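Local coordinates for Plm1 (PDB 4HXY), which probably uses NADPH to reduce the keto group of the growing polyketide chain, as the ketoreductase of the first module of phoslactomycin biosynthesis, at residues D22-P25 with G26-L30; E133-D136 with D137-R141. All coordinates share one frame; numbering follows the deposited sequence.

How the contacts relate
The two contacts serve the opposite ends of one helix. Contact 2 (133-136 with 137-141) is a surface contact that starts helix 137-148 just after strand 125-131; contact 1 (22-25 with 26-30) leads into strand 28-32 and rests on the last turns of that helix, through Ala-144, Leu-147 and Thr-148. Their centres lie about 16 Å apart, and their nearest approach is loose packing of Asp-22 O near Arg-140 NH1. The chemistry follows the place: contact 1 is partly buried, with a valine and a tryptophan packed together and one bent hydrogen bond, whereas contact 2 is built on a carboxylate that holds an amide and a hydroxyl at a helix start.

Contact 1. Residues D22-P25 with G26-L30; sequences DRVP and GNWLL
Val-24 CG1 rests obliquely against the NE1-CE2-CZ2 rim of the Trp-28 indole, 3.7 Å from Trp-28 NE1, the two side chains crossing at about a right angle. This is the tight, buried half of the turn. With chi1 at -78° the Trp-28 ring is swung to the backbone-nitrogen side and back over the preceding loop, where NE1 donates to Pro-25 O at 3.3 Å. The bond is bent, 135° at the hydrogen, and the oxygen lies somewhat out of the indole plane. Here the loop runs into strand 28-32, which pairs in parallel with strand 59-63, consistent with the Rossmann-like structural subdomain of modular ketoreductases; helix 137-148 packs on Val-24 and Trp-28, and Phe-42 meets the indole. A leucine at Trp-28 would probably leave Pro-25 O without its N-H mate and Val-24 CG1 without the flat surface it rests on. The other side of the turn is looser and wetter. Pro-25 is exposed, Gly-26 has a phi of 115° at which a CB would run into Pro-25 O, and a water links the strand approach to the loop, 2.7 Å from Val-24 O and 2.8 Å from Gly-26 O.

Contact 2. Residues E133-D136 with D137-R141; sequences ERID and DATRR
Two torsions bring Asp-136 and Thr-139 together. Asp-136 holds CG between its own backbone N and carbonyl carbon (chi1 61°), which turns the carboxylate forward over the first turn of the helix; Thr-139 has OG1 anti to its carbonyl carbon and beside its backbone N (chi1 -60°), placing hydroxyl and amide next to each other. Both then donate to a single oxygen. Thr-139 N reaches Asp-136 OD1 at 2.8 Å, nearly in line with the C-O bond, while Thr-139 OG1 comes in at 2.7 Å to the same Asp-136 OD1 from above the carboxylate plane. The two donors approach from opposite faces of that plane, so this oxygen is gripped twice, which probably restrains rotation of the carboxylate. The methyl of Ala-138 adds a light contact, its CB 3.6 Å from Asp-136 OD1.

The main chain winds up at the same point: Arg-140 N donates to Asp-136 O at 3.0 Å in an almost straight bond (171°). On the apolar side, Ile-135 lays CG2 across the root of the arginine, 3.6 Å from Arg-140 CG, and more loosely beside the methyl of Thr-139. Ile-135 also packs on Ala-37 and Leu-38 of helix 36-39. Of the arginine's polar end, NE bonds to Ala-37 O in that helix and NH2 to Ser-40 OG just beyond it, while Arg-140 NH1 makes a long salt bridge, 3.9 Å, to Asp-137 OD1. The negative charges of Asp-136 and Asp-137 at this end probably suit the partial positive charge of the helix start. Asp-136 is thus a classic N-cap, its side chain accepting from the amide three residues on, where the loop after strand 125-131 becomes helix 137-148.

Contact 1. Residues D22-P25 with G26-L30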
loop_
_atom_site.group_PDB
_atom_site.type_symbol
_atom_site.label_atom_id
_atom_site.label_comp_id
_atom_site.label_asym_id
_atom_site.label_seq_id
_atom_site.Cartn_x
_atom_site.Cartn_y
_atom_site.Cartn_z
ATOM N N ASP A 22 33.333 3.294 4.022
ATOM C CA ASP A 22 33.422 3.830 5.394
ATOM C C ASP A 22 32.846 5.245 5.530
ATOM O O ASP A 22 32.571 5.711 6.637
ATOM C CB ASP A 22 34.877 3.815 5.890
ATOM C CG ASP A 22 35.730 4.910 5.261
ATOM O OD1 ASP A 22 35.877 4.914 4.014
ATOM O OD2 ASP A 22 36.263 5.760 6.015
ATOM N N ARG A 23 32.684 5.923 4.398
ATOM C CA ARG A 23 32.148 7.279 4.362
ATOM C C ARG A 23 31.554 7.512 2.980
ATOM O O ARG A 23 31.713 6.681 2.086
ATOM C CB ARG A 23 33.245 8.305 4.652
ATOM C CG ARG A 23 34.414 8.285 3.653
ATOM C CD ARG A 23 35.541 9.252 4.057
ATOM N NE ARG A 23 35.151 10.650 3.875
ATOM C CZ ARG A 23 35.126 11.291 2.705
ATOM N NH1 ARG A 23 34.739 12.564 2.653
ATOM N NH2 ARG A 23 35.476 10.673 1.579
ATOM N N VAL A 24 30.864 8.635 2.814
ATOM C CA VAL A 24 30.258 8.993 1.529
ATOM C C VAL A 24 30.856 10.326 1.104
ATOM O O VAL A 24 30.656 11.334 1.771
ATOM C CB VAL A 24 28.719 9.123 1.624
ATOM C CG1 VAL A 24 28.135 9.438 0.260
ATOM C CG2 VAL A 24 28.103 7.849 2.192
ATOM N N PRO A 25 31.618 10.336 0.001
ATOM C CA PRO A 25 32.249 11.590 -0.367
ATOM C C PRO A 25 31.281 12.551 -1.014
ATOM O O PRO A 25 30.289 12.120 -1.616
ATOM C CB PRO A 25 33.301 11.160 -1.391
ATOM C CG PRO A 25 32.707 9.977 -2.045
ATOM C CD PRO A 25 31.915 9.265 -0.964
ATOM N N GLY A 26 31.594 13.837 -0.899
ATOM C CA GLY A 26 30.912 14.879 -1.652
ATOM C C GLY A 26 30.133 15.833 -0.765
ATOM O O GLY A 26 30.232 15.805 0.466
ATOM N N ASN A 27 29.346 16.674 -1.420
ATOM C CA ASN A 27 28.573 17.715 -0.786
ATOM C C ASN A 27 27.107 17.270 -0.785
ATOM O O ASN A 27 26.416 17.441 -1.782
ATOM C CB ASN A 27 28.750 18.995 -1.601
ATOM C CG ASN A 27 28.082 20.205 -0.986
ATOM O OD1 ASN A 27 27.764 20.244 0.210
ATOM N ND2 ASN A 27 27.875 21.227 -1.816
ATOM N N TRP A 28 26.651 16.690 0.325
ATOM C CA TRP A 28 25.306 16.118 0.390
ATOM C C TRP A 28 24.346 16.998 1.151
ATOM O O TRP A 28 24.731 17.677 2.098
ATOM C CB TRP A 28 25.322 14.686 0.970
ATOM C CG TRP A 28 25.774 13.678 -0.029
ATOM C CD1 TRP A 28 27.021 13.580 -0.591
ATOM C CD2 TRP A 28 24.997 12.617 -0.591
ATOM N NE1 TRP A 28 27.060 12.529 -1.478
ATOM C CE2 TRP A 28 25.826 11.925 -1.500
ATOM C CE3 TRP A 28 23.674 12.177 -0.409
ATOM C CZ2 TRP A 28 25.383 10.818 -2.213
ATOM C CZ3 TRP A 28 23.238 11.100 -1.129
ATOM C CH2 TRP A 28 24.089 10.429 -2.024
ATOM N N LEU A 29 23.085 16.944 0.742
ATOM C CA LEU A 29 22.005 17.661 1.391
ATOM C C LEU A 29 21.191 16.643 2.201
ATOM O O LEU A 29 20.776 15.636 1.679
ATOM C CB LEU A 29 21.111 18.317 0.348
ATOM C CG LEU A 29 19.787 18.891 0.842
ATOM C CD1 LEU A 29 20.035 20.082 1.742
ATOM C CD2 LEU A 29 18.946 19.271 -0.333
ATOM N N LEU A 30 20.997 16.918 3.481
ATOM C CA LEU A 30 20.287 15.996 4.342
ATOM C C LEU A 30 18.963 16.630 4.707
ATOM O O LEU A 30 18.935 17.737 5.201
ATOM C CB LEU A 30 21.119 15.705 5.595
ATOM C CG LEU A 30 22.157 14.591 5.523
ATOM C CD1 LEU A 30 22.753 14.380 4.164
ATOM C CD2 LEU A 30 23.196 14.712 6.596
HETATM O O HOH W 1 31.005 13.955 2.375
#

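Contact 2. Residues E133-D136 with D137-R141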
loop_
_atom_site.group_PDB
_atom_site.type_symbol
_atom_site.label_atom_id
_atom_site.label_comp_id
_atom_site.label_asym_id
_atom_site.label_seq_id
_atom_site.Cartn_x
_atom_site.Cartn_y
_atom_site.Cartn_z
ATOM N N GLU A 133 16.571 -0.250 12.916
ATOM C CA GLU A 133 16.386 0.853 13.849
ATOM C C GLU A 133 17.724 1.302 14.443
ATOM O O GLU A 133 18.069 2.487 14.399
ATOM C CB GLU A 133 15.429 0.432 14.966
ATOM C CG GLU A 133 13.956 0.408 14.594
ATOM C CD GLU A 133 13.236 1.702 14.959
ATOM O OE1 GLU A 133 12.558 1.728 16.013
ATOM O OE2 GLU A 133 13.357 2.693 14.205
ATOM N N ARG A 134 18.479 0.353 14.983
ATOM C CA ARG A 134 19.785 0.631 15.562
ATOM C C ARG A 134 20.824 0.605 14.457
ATOM O O ARG A 134 21.052 -0.421 13.833
ATOM C CB ARG A 134 20.116 -0.370 16.668
ATOM C CG ARG A 134 21.553 -0.278 17.226
ATOM C CD ARG A 134 21.909 1.115 17.742
ATOM N NE ARG A 134 20.979 1.618 18.737
ATOM C CZ ARG A 134 21.017 1.359 20.046
ATOM N NH1 ARG A 134 21.972 0.582 20.553
ATOM N NH2 ARG A 134 20.114 1.887 20.869
ATOM N N ILE A 135 21.420 1.759 14.201
ATOM C CA ILE A 135 22.441 1.874 13.183
ATOM C C ILE A 135 23.803 1.520 13.768
ATOM O O ILE A 135 24.451 2.328 14.429
ATOM C CB ILE A 135 22.434 3.271 12.574
ATOM C CG1 ILE A 135 21.066 3.531 11.934
ATOM C CG2 ILE A 135 23.516 3.385 11.497
ATOM C CD1 ILE A 135 20.821 4.967 11.570
ATOM N N ASP A 136 24.210 0.285 13.532
ATOM C CA ASP A 136 25.545 -0.158 13.901
ATOM C C ASP A 136 26.525 0.149 12.765
ATOM O O ASP A 136 26.137 0.667 11.710
ATOM C CB ASP A 136 25.532 -1.638 14.323
ATOM C CG ASP A 136 25.064 -2.586 13.217
ATOM O OD1 ASP A 136 24.932 -2.169 12.047
ATOM O OD2 ASP A 136 24.816 -3.766 13.539
ATOM N N ASP A 137 27.807 -0.139 12.987
ATOM C CA ASP A 137 28.823 0.107 11.962
ATOM C C ASP A 137 28.563 -0.653 10.657
ATOM O O ASP A 137 28.828 -0.132 9.567
ATOM C CB ASP A 137 30.238 -0.215 12.497
ATOM C CG ASP A 137 30.924 0.990 13.166
ATOM O OD1 ASP A 137 30.724 2.166 12.739
ATOM O OD2 ASP A 137 31.697 0.751 14.127
ATOM N N ALA A 138 28.054 -1.878 10.751
ATOM C CA ALA A 138 27.738 -2.683 9.576
ATOM C C ALA A 138 26.667 -1.983 8.735
ATOM O O ALA A 138 26.751 -1.939 7.512
ATOM C CB ALA A 138 27.249 -4.062 9.989
ATOM N N THR A 139 25.671 -1.428 9.409
ATOM C CA THR A 139 24.600 -0.737 8.716
ATOM C C THR A 139 25.105 0.538 8.054
ATOM O O THR A 139 24.781 0.825 6.893
ATOM C CB THR A 139 23.453 -0.410 9.677
ATOM O OG1 THR A 139 22.942 -1.630 10.235
ATOM C CG2 THR A 139 22.361 0.343 8.938
ATOM N N ARG A 140 25.912 1.303 8.778
ATOM C CA ARG A 140 26.549 2.485 8.197
ATOM C C ARG A 140 27.290 2.178 6.897
ATOM O O ARG A 140 27.186 2.925 5.933
ATOM C CB ARG A 140 27.525 3.103 9.182
ATOM C CG ARG A 140 26.857 3.839 10.288
ATOM C CD ARG A 140 27.889 4.373 11.260
ATOM N NE ARG A 140 28.398 5.691 10.890
ATOM C CZ ARG A 140 29.593 5.935 10.350
ATOM N NH1 ARG A 140 30.444 4.953 10.070
ATOM N NH2 ARG A 140 29.943 7.184 10.083
ATOM N N ARG A 141 28.034 1.072 6.873
ATOM C CA ARG A 141 28.846 0.723 5.708
ATOM C C ARG A 141 28.032 0.228 4.525
ATOM O O ARG A 141 28.390 0.495 3.373
ATOM C CB ARG A 141 29.912 -0.321 6.073
ATOM C CG ARG A 141 30.981 0.177 7.024
ATOM C CD ARG A 141 32.173 -0.799 7.039
ATOM N NE ARG A 141 31.741 -2.167 7.357
ATOM C CZ ARG A 141 31.643 -2.679 8.588
ATOM N NH1 ARG A 141 31.969 -1.963 9.672
ATOM N NH2 ARG A 141 31.221 -3.932 8.744
#